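Local atomic coordinates of putative ring-cleaving dioxygenase MhqO (Bacillus subtilis subsp. subtilis, PDB entry 3OAJ), a protein that is a putative iron(II)-dependent extradiol ring-cleaving dioxygenase that may contribute to the degradation of aromatic compounds. Residues 105-110 against 116-121; 132-137 against 195-200; 178-181 against 187-190. All blocks are in the same frame, centred on the assembly; numbering follows the deposited sequence.

How the contacts relate
All three contacts reach the same mixed eight-stranded sheet. Contact 1 (105-110 with 116-121) and contact 3 (178-181 with 187-190) are the hairpins at its two ends, their centres about 22 Å apart, each supplying an outermost strand. Contact 2 joins the loop 132-137 to 195-200, where strand 198-202 neighbours strand 186-190 of contact 3; its centre is about 18 Å from that of contact 1 and about 14 Å from that of contact 3. Arg188 links the three: its NH2 reaches Tyr116 OH of contact 1 at 2.7 Å, a probable hydrogen bond, and its NE makes a 2.8 Å salt bridge to Asp200 OD1 of contact 2. The zinc site of His11, His218 and Glu266 belongs to the other eight-stranded sheet, away from all three.

Contact 1. Residues 105-110 against 116-121; sequences PYTKIE and YVEFDD
Thr107 and Glu118 exchange two backbone hydrogen bonds, Glu118 N to Thr107 O at 2.8 Å and Thr107 N to Glu118 O at 2.9 Å. Ile109 and Tyr116 form the next hydrogen-bonded pair, with Lys108 and Val117 as the non-hydrogen-bonded pair between them. Packing is closest on the face that carries Thr107, Ile109, Tyr116 and Glu118. There Ile109 CD1 lies 3.8 Å from Tyr116 CD1, and Ile109 CG1 rests against Glu118, whose chain bends at chi2 (-73°) and brings OE2 to 3.5 Å from that CG1. Thr107 OG1, placed between the backbone N and carbonyl carbon (chi1 62°), touches Glu118 CB at 3.3 Å. The phenol end of Tyr116 leads away from the hairpin to Arg188, while Arg111 makes a cation-pi contact with its ring. On the other face Val117 CG1 meets Tyr106 CB at 3.6 Å and also touches that ring obliquely, beside helix 92-101. Looser parts are the exposed Lys108, whose side chain barely touches 116-121, and the end near Pro105, where a water replaces direct pairing, donating to Pro105 O and accepting from Asp120 N. Strand 114-120 continues the pairing to strand 126-131. This is an antiparallel beta hairpin whose first strand forms the sheet edge, within the first vicinal-oxygen-chelate (VOC) region of this putative extradiol dioxygenase.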
ATOM      1  N   PRO A 105      17.717  -1.960 -11.377  1.00 14.24           N
ATOM      2  CA  PRO A 105      17.413  -2.893 -12.478  1.00 14.44           C
ATOM      3  C   PRO A 105      15.922  -3.169 -12.579  1.00 14.40           C
ATOM      4  O   PRO A 105      15.216  -3.158 -11.565  1.00 15.60           O
ATOM      5  CB  PRO A 105      18.150  -4.183 -12.078  1.00 14.86           C
ATOM      6  CG  PRO A 105      18.974  -3.841 -10.848  1.00 20.14           C
ATOM      7  CD  PRO A 105      18.383  -2.621 -10.237  1.00 14.99           C
ATOM      8  N   TYR A 106      15.449  -3.344 -13.806  1.00 13.67           N
ATOM      9  CA  TYR A 106      14.065  -3.728 -14.025  1.00 13.30           C
ATOM     10  C   TYR A 106      13.945  -4.798 -15.093  1.00 13.59           C
ATOM     11  O   TYR A 106      14.848  -5.005 -15.916  1.00 14.17           O
ATOM     12  CB  TYR A 106      13.187  -2.521 -14.386  1.00 14.01           C
ATOM     13  CG  TYR A 106      13.491  -1.927 -15.751  1.00 15.40           C
ATOM     14  CD1 TYR A 106      14.351  -0.844 -15.873  1.00 14.66           C
ATOM     15  CD2 TYR A 106      12.912  -2.447 -16.917  1.00 14.94           C
ATOM     16  CE1 TYR A 106      14.652  -0.299 -17.137  1.00 15.97           C
ATOM     17  CE2 TYR A 106      13.193  -1.901 -18.175  1.00 15.88           C
ATOM     18  CZ  TYR A 106      14.071  -0.832 -18.273  1.00 14.94           C
ATOM     19  OH  TYR A 106      14.366  -0.280 -19.504  1.00 17.12           O
ATOM     20  N   THR A 107      12.820  -5.493 -15.045  1.00 13.58           N
ATOM     21  CA  THR A 107      12.493  -6.506 -16.030  1.00 13.57           C
ATOM     22  C   THR A 107      11.124  -6.145 -16.611  1.00 13.12           C
ATOM     23  O   THR A 107      10.361  -5.390 -16.003  1.00 13.42           O
ATOM     24  CB  THR A 107      12.487  -7.934 -15.395  1.00 14.87           C
ATOM     25  OG1 THR A 107      11.496  -8.011 -14.376  1.00 17.38           O
ATOM     26  CG2 THR A 107      13.842  -8.281 -14.776  1.00 17.83           C
ATOM     27  N   LYS A 108      10.826  -6.654 -17.797  1.00 12.15           N
ATOM     28  CA  LYS A 108       9.531  -6.423 -18.427  1.00 12.00           C
ATOM     29  C   LYS A 108       8.791  -7.754 -18.547  1.00 11.57           C
ATOM     30  O   LYS A 108       9.338  -8.737 -19.067  1.00 11.73           O
ATOM     31  CB  LYS A 108       9.697  -5.856 -19.834  1.00 13.32           C
ATOM     32  CG  LYS A 108      10.471  -4.551 -19.969  1.00 15.36           C
ATOM     33  CD  LYS A 108      10.309  -3.975 -21.401  1.00 15.73           C
ATOM     34  CE  LYS A 108      10.724  -4.977 -22.498  1.00 16.41           C
ATOM     35  NZ  LYS A 108      10.806  -4.295 -23.825  1.00 16.45           N
ATOM     36  N   ILE A 109       7.556  -7.786 -18.068  1.00 11.28           N
ATOM     37  CA  ILE A 109       6.717  -8.986 -18.199  1.00 12.32           C
ATOM     38  C   ILE A 109       5.361  -8.590 -18.747  1.00 13.40           C
ATOM     39  O   ILE A 109       4.958  -7.434 -18.648  1.00 13.40           O
ATOM     40  CB  ILE A 109       6.571  -9.758 -16.850  1.00 14.03           C
ATOM     41  CG1 ILE A 109       5.716  -8.980 -15.836  1.00 14.94           C
ATOM     42  CG2 ILE A 109       7.928 -10.113 -16.258  1.00 15.67           C
ATOM     43  CD1 ILE A 109       4.249  -9.403 -15.813  1.00 17.76           C
ATOM     44  N   GLU A 110       4.663  -9.557 -19.328  1.00 14.52           N
ATOM     45  CA  GLU A 110       3.316  -9.322 -19.831  1.00 15.92           C
ATOM     46  C   GLU A 110       2.364 -10.285 -19.162  1.00 15.18           C
ATOM     47  O   GLU A 110       2.687 -11.456 -19.016  1.00 15.53           O
ATOM     48  CB  GLU A 110       3.260  -9.526 -21.356  1.00 18.86           C
ATOM     49  CG  GLU A 110       1.864  -9.293 -21.955  1.00 26.70           C
ATOM     50  CD  GLU A 110       1.864  -9.037 -23.453  1.00 23.11           C
ATOM     51  OE1 GLU A 110       2.944  -9.074 -24.076  1.00 28.16           O
ATOM     52  OE2 GLU A 110       0.767  -8.779 -24.003  1.00 28.39           O
ATOM     53  N   TYR A 116       4.209  -4.868 -17.966  1.00 11.65           N
ATOM     54  CA  TYR A 116       4.630  -4.430 -16.630  1.00 11.85           C
ATOM     55  C   TYR A 116       6.127  -4.251 -16.559  1.00 12.24           C
ATOM     56  O   TYR A 116       6.874  -5.034 -17.144  1.00 13.04           O
ATOM     57  CB  TYR A 116       4.229  -5.446 -15.562  1.00 12.47           C
ATOM     58  CG  TYR A 116       2.741  -5.577 -15.370  1.00 13.38           C
ATOM     59  CD1 TYR A 116       1.977  -6.378 -16.225  1.00 12.75           C
ATOM     60  CD2 TYR A 116       2.089  -4.894 -14.341  1.00 12.42           C
ATOM     61  CE1 TYR A 116       0.612  -6.502 -16.054  1.00 15.07           C
ATOM     62  CE2 TYR A 116       0.704  -5.000 -14.166  1.00 14.62           C
ATOM     63  CZ  TYR A 116      -0.018  -5.805 -15.033  1.00 13.83           C
ATOM     64  OH  TYR A 116      -1.385  -5.916 -14.871  1.00 16.89           O
ATOM     65  N   VAL A 117       6.556  -3.221 -15.841  1.00 12.21           N
ATOM     66  CA  VAL A 117       7.950  -3.067 -15.450  1.00 12.36           C
ATOM     67  C   VAL A 117       8.055  -3.564 -14.008  1.00 11.46           C
ATOM     68  O   VAL A 117       7.368  -3.036 -13.116  1.00 11.18           O
ATOM     69  CB  VAL A 117       8.402  -1.588 -15.545  1.00 13.86           C
ATOM     70  CG1 VAL A 117       9.834  -1.397 -15.023  1.00 16.55           C
ATOM     71  CG2 VAL A 117       8.309  -1.107 -16.986  1.00 17.52           C
ATOM     72  N   GLU A 118       8.893  -4.576 -13.786  1.00 10.79           N
ATOM     73  CA  GLU A 118       9.103  -5.172 -12.464  1.00 11.18           C
ATOM     74  C   GLU A 118      10.420  -4.691 -11.902  1.00 10.91           C
ATOM     75  O   GLU A 118      11.426  -4.717 -12.586  1.00 11.94           O
ATOM     76  CB  GLU A 118       9.123  -6.704 -12.554  1.00 12.50           C
ATOM     77  CG  GLU A 118       7.905  -7.315 -13.246  1.00 13.60           C
ATOM     78  CD  GLU A 118       6.662  -7.257 -12.389  1.00 13.07           C
ATOM     79  OE1 GLU A 118       6.745  -7.479 -11.153  1.00 14.07           O
ATOM     80  OE2 GLU A 118       5.595  -6.975 -12.961  1.00 13.73           O
ATOM     81  N   PHE A 119      10.415  -4.302 -10.632  1.00 11.02           N
ATOM     82  CA  PHE A 119      11.632  -3.878  -9.943  1.00 11.30           C
ATOM     83  C   PHE A 119      11.436  -3.983  -8.432  1.00 11.84           C
ATOM     84  O   PHE A 119      10.298  -4.055  -7.952  1.00 12.80           O
ATOM     85  CB  PHE A 119      12.017  -2.446 -10.337  1.00 11.91           C
ATOM     86  CG  PHE A 119      10.930  -1.424 -10.080  1.00 11.89           C
ATOM     87  CD1 PHE A 119       9.817  -1.328 -10.917  1.00 12.37           C
ATOM     88  CD2 PHE A 119      11.031  -0.548  -8.999  1.00 12.46           C
ATOM     89  CE1 PHE A 119       8.812  -0.373 -10.702  1.00 12.38           C
ATOM     90  CE2 PHE A 119      10.042   0.406  -8.770  1.00 12.48           C
ATOM     91  CZ  PHE A 119       8.924   0.504  -9.624  1.00 12.46           C
ATOM     92  N   ASP A 120      12.541  -3.983  -7.693  1.00 12.27           N
ATOM     93  CA  ASP A 120      12.471  -3.976  -6.239  1.00 12.80           C
ATOM     94  C   ASP A 120      12.790  -2.601  -5.680  1.00 12.76           C
ATOM     95  O   ASP A 120      13.553  -1.835  -6.278  1.00 14.14           O
ATOM     96  CB  ASP A 120      13.461  -4.989  -5.636  1.00 13.88           C
ATOM     97  CG  ASP A 120      13.015  -6.438  -5.780  1.00 14.42           C
ATOM     98  OD1 ASP A 120      11.884  -6.696  -6.260  1.00 15.04           O
ATOM     99  OD2 ASP A 120      13.798  -7.335  -5.379  1.00 16.06           O
ATOM    100  N   ASP A 121      12.234  -2.300  -4.510  1.00 12.14           N
ATOM    101  CA  ASP A 121      12.667  -1.122  -3.767  1.00 12.57           C
ATOM    102  C   ASP A 121      13.969  -1.471  -3.020  1.00 12.92           C
ATOM    103  O   ASP A 121      14.431  -2.611  -3.103  1.00 12.72           O
ATOM    104  CB  ASP A 121      11.522  -0.557  -2.892  1.00 12.48           C
ATOM    105  CG  ASP A 121      11.399  -1.198  -1.503  1.00 10.92           C
ATOM    106  OD1 ASP A 121      12.124  -2.152  -1.135  1.00 13.25           O
ATOM    107  OD2 ASP A 121      10.532  -0.691  -0.742  1.00 12.75           O
TER
HETATM  108  O   HOH W   1      15.220  -3.996  -8.912  1.00 15.38           O

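Contact 2. Residues 132-137 against 195-200; sequences REEGEA and IGNVID
Arg132 lays one face of its guanidinium group over Val198, whose CG2 sits 3.4 Å above the plane, offset toward the rim and nearest NH1 at 3.5 Å. The chain from CG to NE is fully extended, carrying the charged end across from the loop to strand 198-202. NH2 also meets the other methyl, Val198 CG1, at 3.8 Å. The guanidinium nitrogens have other partners: NE forms a salt bridge with Glu114, and NH1 donates to the carbonyl O of Gly155. A water adds an indirect tie, accepting from Arg132 NH1 at 2.8 Å and donating to Asn197 OD1 at 2.7 Å.

The direct polar link is made by Asn197 ND2, which gives a bent hydrogen bond (139°) to Glu134 OE1 at 3.0 Å. The carboxylate oxygen lies close to the amide plane, whereas the donor comes from above the carboxylate, 60° out of its plane. Asn197 CG stands between its backbone N and carbonyl carbon (chi1 57°), with the amide directed at the loop. ND2 also donates to the carbonyl O of Gly193, and Glu134 OE1 also forms a salt bridge with Arg190 NH1, whose charge probably polarises the carboxylate.

Lys152 NZ bonds the carbonyl oxygens of Arg132, Glu134 and Gly135. The loop between strands 126-131 and 153-160 is tied through Arg132 to strand 198-202 and through Glu134 to Asn197 just before it, consistent with the paired-domain fold of extradiol dioxygenases.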
ATOM      1  N   ARG A 132      -2.281   2.700 -17.432  1.00 11.29           N
ATOM      2  CA  ARG A 132      -3.744   2.626 -17.638  1.00 12.26           C
ATOM      3  C   ARG A 132      -4.342   4.023 -17.655  1.00 12.68           C
ATOM      4  O   ARG A 132      -3.917   4.891 -16.891  1.00 12.42           O
ATOM      5  CB  ARG A 132      -4.462   1.791 -16.566  1.00 12.58           C
ATOM      6  CG  ARG A 132      -3.985   0.349 -16.407  1.00 13.16           C
ATOM      7  CD  ARG A 132      -4.830  -0.402 -15.399  1.00 13.73           C
ATOM      8  NE  ARG A 132      -4.321  -1.757 -15.262  1.00 13.34           N
ATOM      9  CZ  ARG A 132      -3.965  -2.335 -14.113  1.00 12.55           C
ATOM     10  NH1 ARG A 132      -4.122  -1.676 -12.969  1.00 12.93           N
ATOM     11  NH2 ARG A 132      -3.488  -3.578 -14.112  1.00 12.86           N
ATOM     12  N   GLU A 133      -5.323   4.243 -18.532  1.00 13.84           N
ATOM     13  CA  GLU A 133      -6.015   5.531 -18.617  1.00 14.54           C
ATOM     14  C   GLU A 133      -6.849   5.798 -17.364  1.00 13.94           C
ATOM     15  O   GLU A 133      -6.900   6.938 -16.875  1.00 13.35           O
ATOM     16  CB  GLU A 133      -6.898   5.608 -19.883  1.00 16.47           C
ATOM     17  CG  GLU A 133      -7.547   6.989 -20.137  1.00 23.43           C
ATOM     18  CD  GLU A 133      -6.546   8.063 -20.563  1.00 20.09           C
ATOM     19  OE1 GLU A 133      -5.520   7.727 -21.195  1.00 24.39           O
ATOM     20  OE2 GLU A 133      -6.801   9.258 -20.284  1.00 24.93           O
ATOM     21  N   GLU A 134      -7.479   4.745 -16.840  1.00 14.46           N
ATOM     22  CA  GLU A 134      -8.330   4.874 -15.645  1.00 14.92           C
ATOM     23  C   GLU A 134      -7.529   5.398 -14.445  1.00 13.93           C
ATOM     24  O   GLU A 134      -6.354   5.034 -14.265  1.00 13.79           O
ATOM     25  CB  GLU A 134      -8.999   3.530 -15.310  1.00 17.24           C
ATOM     26  CG  GLU A 134     -10.059   3.620 -14.211  1.00 21.33           C
ATOM     27  CD  GLU A 134     -10.788   2.305 -13.924  1.00 20.19           C
ATOM     28  OE1 GLU A 134     -10.151   1.231 -13.924  1.00 22.02           O
ATOM     29  OE2 GLU A 134     -12.015   2.361 -13.677  1.00 22.84           O
ATOM     30  N   GLY A 135      -8.172   6.241 -13.633  1.00 12.82           N
ATOM     31  CA  GLY A 135      -7.556   6.801 -12.423  1.00 12.71           C
ATOM     32  C   GLY A 135      -7.101   8.229 -12.650  1.00 12.72           C
ATOM     33  O   GLY A 135      -6.487   8.530 -13.681  1.00 12.59           O
ATOM     34  N   GLU A 136      -7.413   9.103 -11.696  1.00 13.05           N
ATOM     35  CA  GLU A 136      -7.081  10.522 -11.801  1.00 14.11           C
ATOM     36  C   GLU A 136      -5.580  10.725 -11.766  1.00 13.40           C
ATOM     37  O   GLU A 136      -4.886  10.058 -10.988  1.00 12.80           O
ATOM     38  CB  GLU A 136      -7.670  11.315 -10.639  1.00 17.39           C
ATOM     39  CG  GLU A 136      -9.155  11.238 -10.476  1.00 25.82           C
ATOM     40  CD  GLU A 136      -9.659  12.249  -9.464  1.00 22.01           C
ATOM     41  OE1 GLU A 136      -8.836  13.068  -8.960  1.00 27.20           O
ATOM     42  OE2 GLU A 136     -10.883  12.237  -9.200  1.00 27.37           O
ATOM     43  N   ALA A 137      -5.101  11.643 -12.603  1.00 12.79           N
ATOM     44  CA  ALA A 137      -3.711  12.111 -12.578  1.00 12.23           C
ATOM     45  C   ALA A 137      -3.276  12.533 -11.175  1.00 11.27           C
ATOM     46  O   ALA A 137      -4.059  13.099 -10.393  1.00 11.40           O
ATOM     47  CB  ALA A 137      -3.528  13.278 -13.549  1.00 12.77           C
ATOM     48  N   ILE A 195      -9.118   2.938  -9.052  1.00 12.58           N
ATOM     49  CA  ILE A 195      -7.730   2.922  -8.602  1.00 12.22           C
ATOM     50  C   ILE A 195      -7.617   1.805  -7.572  1.00 10.86           C
ATOM     51  O   ILE A 195      -8.620   1.447  -6.943  1.00 11.46           O
ATOM     52  CB  ILE A 195      -7.329   4.330  -8.014  1.00 12.85           C
ATOM     53  CG1 ILE A 195      -5.814   4.508  -7.876  1.00 12.56           C
ATOM     54  CG2 ILE A 195      -8.064   4.663  -6.734  1.00 12.72           C
ATOM     55  CD1 ILE A 195      -5.066   4.655  -9.205  1.00 13.55           C
ATOM     56  N   GLY A 196      -6.430   1.223  -7.424  1.00 10.64           N
ATOM     57  CA  GLY A 196      -6.215   0.149  -6.442  1.00 10.71           C
ATOM     58  C   GLY A 196      -7.173  -1.002  -6.683  1.00 10.23           C
ATOM     59  O   GLY A 196      -7.692  -1.620  -5.734  1.00 10.17           O
ATOM     60  N   ASN A 197      -7.389  -1.328  -7.958  1.00  9.91           N
ATOM     61  CA  ASN A 197      -8.576  -2.100  -8.321  1.00  9.78           C
ATOM     62  C   ASN A 197      -8.354  -3.416  -9.050  1.00  9.86           C
ATOM     63  O   ASN A 197      -9.306  -4.186  -9.225  1.00 11.15           O
ATOM     64  CB  ASN A 197      -9.552  -1.215  -9.106  1.00 10.93           C
ATOM     65  CG  ASN A 197      -8.937  -0.612 -10.344  1.00 11.57           C
ATOM     66  OD1 ASN A 197      -7.736  -0.681 -10.557  1.00 11.44           O
ATOM     67  ND2 ASN A 197      -9.766   0.042 -11.144  1.00 13.69           N
ATOM     68  N   VAL A 198      -7.130  -3.681  -9.478  1.00  9.49           N
ATOM     69  CA  VAL A 198      -6.846  -4.919 -10.202  1.00  9.78           C
ATOM     70  C   VAL A 198      -6.040  -5.861  -9.303  1.00 10.45           C
ATOM     71  O   VAL A 198      -4.855  -5.627  -9.016  1.00 11.03           O
ATOM     72  CB  VAL A 198      -6.113  -4.648 -11.552  1.00  9.07           C
ATOM     73  CG1 VAL A 198      -5.831  -5.962 -12.265  1.00 10.83           C
ATOM     74  CG2 VAL A 198      -6.940  -3.714 -12.456  1.00 11.22           C
ATOM     75  N   ILE A 199      -6.714  -6.897  -8.836  1.00  9.69           N
ATOM     76  CA  ILE A 199      -6.144  -7.803  -7.840  1.00  9.46           C
ATOM     77  C   ILE A 199      -5.849  -9.178  -8.441  1.00 10.32           C
ATOM     78  O   ILE A 199      -6.771  -9.893  -8.816  1.00 10.67           O
ATOM     79  CB  ILE A 199      -7.092  -7.926  -6.609  1.00 10.29           C
ATOM     80  CG1 ILE A 199      -7.560  -6.544  -6.105  1.00 10.93           C
ATOM     81  CG2 ILE A 199      -6.446  -8.774  -5.511  1.00 11.29           C
ATOM     82  CD1 ILE A 199      -6.419  -5.554  -5.710  1.00 11.25           C
ATOM     83  N   ASP A 200      -4.573  -9.517  -8.551  1.00 10.25           N
ATOM     84  CA  ASP A 200      -4.138 -10.794  -9.085  1.00 10.78           C
ATOM     85  C   ASP A 200      -3.826 -11.716  -7.929  1.00 11.10           C
ATOM     86  O   ASP A 200      -3.277 -11.281  -6.908  1.00 13.16           O
ATOM     87  CB  ASP A 200      -2.909 -10.626  -9.983  1.00 12.13           C
ATOM     88  CG  ASP A 200      -3.238  -9.876 -11.262  1.00 13.12           C
ATOM     89  OD1 ASP A 200      -4.278 -10.219 -11.867  1.00 13.80           O
ATOM     90  OD2 ASP A 200      -2.493  -8.944 -11.640  1.00 12.71           O
TER
HETATM   91  O   HOH W   2      -5.896   0.398 -12.261  1.00 16.88           O

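Contact 3. Residues 178-181 against 187-190; sequences ERVG and VRYR
A classic beta bulge interrupts this hairpin: Val180 and Gly181 together face the single residue Arg188. Val180 N donates to Arg188 O at 2.8 Å, and Arg188 N answers to Gly181 O at 2.9 Å. At Gly181, phi 157° leaves no room for a side chain beside Val180 O. Ahead of the bulge the register is regular: Glu178 and Arg190 form a hydrogen-bonded pair, Glu178 N to Arg190 O and Arg190 N to Glu178 O, both 2.8 Å.

The extra residue turns the Val180 side chain toward the partner strand. Its CB packs alongside the Arg188 chain, 3.8 Å from CG, and its CG2 reaches Arg190 CB. Arg188 bends at chi3 (-78°), leading its guanidinium away from the hairpin to Tyr116, Glu114 and Asp200. In the non-hydrogen-bonded pair of Arg179 and Tyr189, the aliphatic part of Arg179 runs past the tyrosine ring at a slant, Arg179 CB lying 3.7 Å from Tyr189 CE1. The guanidinium and ring planes are almost perpendicular, 89° apart, and Tyr189 OH is hydrogen-bonded to Glu172.

Strand 178-183 borders the sheet, and strand 186-190 continues it inward through backbone bonds of Val187 and Tyr189 to strand 198-202. Helix 164-174 packs on the Tyr189 side through Ala168 and Leu171, while Arg188 and Arg190 both touch Val198 of the neighbouring strand.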
ATOM      1  N   GLU A 178     -15.172  -8.516  -9.025  1.00 12.89           N
ATOM      2  CA  GLU A 178     -15.572  -9.247 -10.223  1.00 13.51           C
ATOM      3  C   GLU A 178     -14.410 -10.093 -10.742  1.00 12.28           C
ATOM      4  O   GLU A 178     -13.291  -9.599 -10.881  1.00 12.78           O
ATOM      5  CB  GLU A 178     -16.008  -8.241 -11.287  1.00 16.55           C
ATOM      6  CG  GLU A 178     -16.633  -8.832 -12.540  1.00 26.91           C
ATOM      7  CD  GLU A 178     -17.143  -7.748 -13.480  1.00 22.59           C
ATOM      8  OE1 GLU A 178     -17.677  -6.724 -12.987  1.00 28.61           O
ATOM      9  OE2 GLU A 178     -17.004  -7.918 -14.710  1.00 29.01           O
ATOM     10  N   ARG A 179     -14.678 -11.359 -11.030  1.00 12.20           N
ATOM     11  CA  ARG A 179     -13.701 -12.217 -11.688  1.00 13.49           C
ATOM     12  C   ARG A 179     -13.499 -11.772 -13.140  1.00 13.21           C
ATOM     13  O   ARG A 179     -14.444 -11.721 -13.940  1.00 13.99           O
ATOM     14  CB  ARG A 179     -14.149 -13.682 -11.629  1.00 16.30           C
ATOM     15  CG  ARG A 179     -13.016 -14.711 -11.758  1.00 22.99           C
ATOM     16  CD  ARG A 179     -13.590 -16.030 -12.244  1.00 22.32           C
ATOM     17  NE  ARG A 179     -13.317 -17.140 -11.334  1.00 27.16           N
ATOM     18  CZ  ARG A 179     -12.797 -18.312 -11.702  1.00 25.40           C
ATOM     19  NH1 ARG A 179     -12.487 -18.547 -12.971  1.00 28.65           N
ATOM     20  NH2 ARG A 179     -12.597 -19.263 -10.794  1.00 28.79           N
ATOM     21  N   VAL A 180     -12.254 -11.454 -13.468  1.00 12.16           N
ATOM     22  CA  VAL A 180     -11.893 -11.071 -14.837  1.00 12.10           C
ATOM     23  C   VAL A 180     -11.551 -12.293 -15.679  1.00 12.98           C
ATOM     24  O   VAL A 180     -12.045 -12.437 -16.806  1.00 15.36           O
ATOM     25  CB  VAL A 180     -10.726 -10.056 -14.841  1.00 12.94           C
ATOM     26  CG1 VAL A 180     -10.280  -9.726 -16.264  1.00 15.86           C
ATOM     27  CG2 VAL A 180     -11.128  -8.795 -14.070  1.00 15.73           C
ATOM     28  N   GLY A 181     -10.753 -13.197 -15.125  1.00 12.58           N
ATOM     29  CA  GLY A 181     -10.355 -14.383 -15.859  1.00 12.25           C
ATOM     30  C   GLY A 181      -9.077 -14.943 -15.284  1.00 11.99           C
ATOM     31  O   GLY A 181      -8.509 -14.398 -14.326  1.00 12.26           O
ATOM     32  N   VAL A 187      -5.303 -15.856 -11.208  1.00 11.38           N
ATOM     33  CA  VAL A 187      -6.675 -15.423 -11.427  1.00 11.61           C
ATOM     34  C   VAL A 187      -6.737 -13.932 -11.103  1.00 11.25           C
ATOM     35  O   VAL A 187      -6.112 -13.466 -10.137  1.00 11.54           O
ATOM     36  CB  VAL A 187      -7.721 -16.271 -10.641  1.00 12.11           C
ATOM     37  CG1 VAL A 187      -7.466 -16.196  -9.143  1.00 13.87           C
ATOM     38  CG2 VAL A 187      -9.148 -15.846 -10.988  1.00 13.92           C
ATOM     39  N   ARG A 188      -7.460 -13.189 -11.941  1.00 11.07           N
ATOM     40  CA  ARG A 188      -7.568 -11.734 -11.805  1.00 10.87           C
ATOM     41  C   ARG A 188      -8.970 -11.321 -11.388  1.00 11.10           C
ATOM     42  O   ARG A 188      -9.971 -11.824 -11.928  1.00 11.05           O
ATOM     43  CB  ARG A 188      -7.204 -11.045 -13.122  1.00 10.81           C
ATOM     44  CG  ARG A 188      -7.417  -9.525 -13.120  1.00 11.75           C
ATOM     45  CD  ARG A 188      -6.694  -8.865 -14.284  1.00 11.76           C
ATOM     46  NE  ARG A 188      -5.266  -8.756 -13.994  1.00 11.83           N
ATOM     47  CZ  ARG A 188      -4.414  -7.965 -14.637  1.00 12.02           C
ATOM     48  NH1 ARG A 188      -4.846  -7.194 -15.627  1.00 12.85           N
ATOM     49  NH2 ARG A 188      -3.133  -7.939 -14.269  1.00 12.23           N
ATOM     50  N   TYR A 189      -9.021 -10.395 -10.446  1.00 11.63           N
ATOM     51  CA  TYR A 189     -10.218  -9.791  -9.934  1.00 12.12           C
ATOM     52  C   TYR A 189     -10.186  -8.275 -10.074  1.00 11.39           C
ATOM     53  O   TYR A 189      -9.165  -7.704 -10.040  1.00 10.99           O
ATOM     54  CB  TYR A 189     -10.402 -10.195  -8.453  1.00 13.79           C
ATOM     55  CG  TYR A 189     -10.795 -11.629  -8.274  1.00 16.05           C
ATOM     56  CD1 TYR A 189     -12.072 -11.999  -8.484  1.00 15.39           C
ATOM     57  CD2 TYR A 189      -9.911 -12.602  -7.919  1.00 15.71           C
ATOM     58  CE1 TYR A 189     -12.468 -13.228  -8.379  1.00 17.85           C
ATOM     59  CE2 TYR A 189     -10.349 -13.912  -7.820  1.00 17.45           C
ATOM     60  CZ  TYR A 189     -11.640 -14.178  -8.059  1.00 16.27           C
ATOM     61  OH  TYR A 189     -12.197 -15.380  -7.959  1.00 19.74           O
ATOM     62  N   ARG A 190     -11.340  -7.651 -10.230  1.00 11.78           N
ATOM     63  CA  ARG A 190     -11.421  -6.200 -10.357  1.00 13.05           C
ATOM     64  C   ARG A 190     -12.455  -5.673  -9.367  1.00 11.95           C
ATOM     65  O   ARG A 190     -13.573  -6.198  -9.294  1.00 11.89           O
ATOM     66  CB  ARG A 190     -11.785  -5.825 -11.804  1.00 16.70           C
ATOM     67  CG  ARG A 190     -12.125  -4.381 -12.058  1.00 23.77           C
ATOM     68  CD  ARG A 190     -12.272  -4.108 -13.553  1.00 22.51           C
ATOM     69  NE  ARG A 190     -10.976  -3.938 -14.197  1.00 26.00           N
ATOM     70  CZ  ARG A 190     -10.358  -2.762 -14.318  1.00 24.54           C
ATOM     71  NH1 ARG A 190     -10.938  -1.659 -13.849  1.00 26.84           N
ATOM     72  NH2 ARG A 190      -9.177  -2.690 -14.925  1.00 27.22           N
TER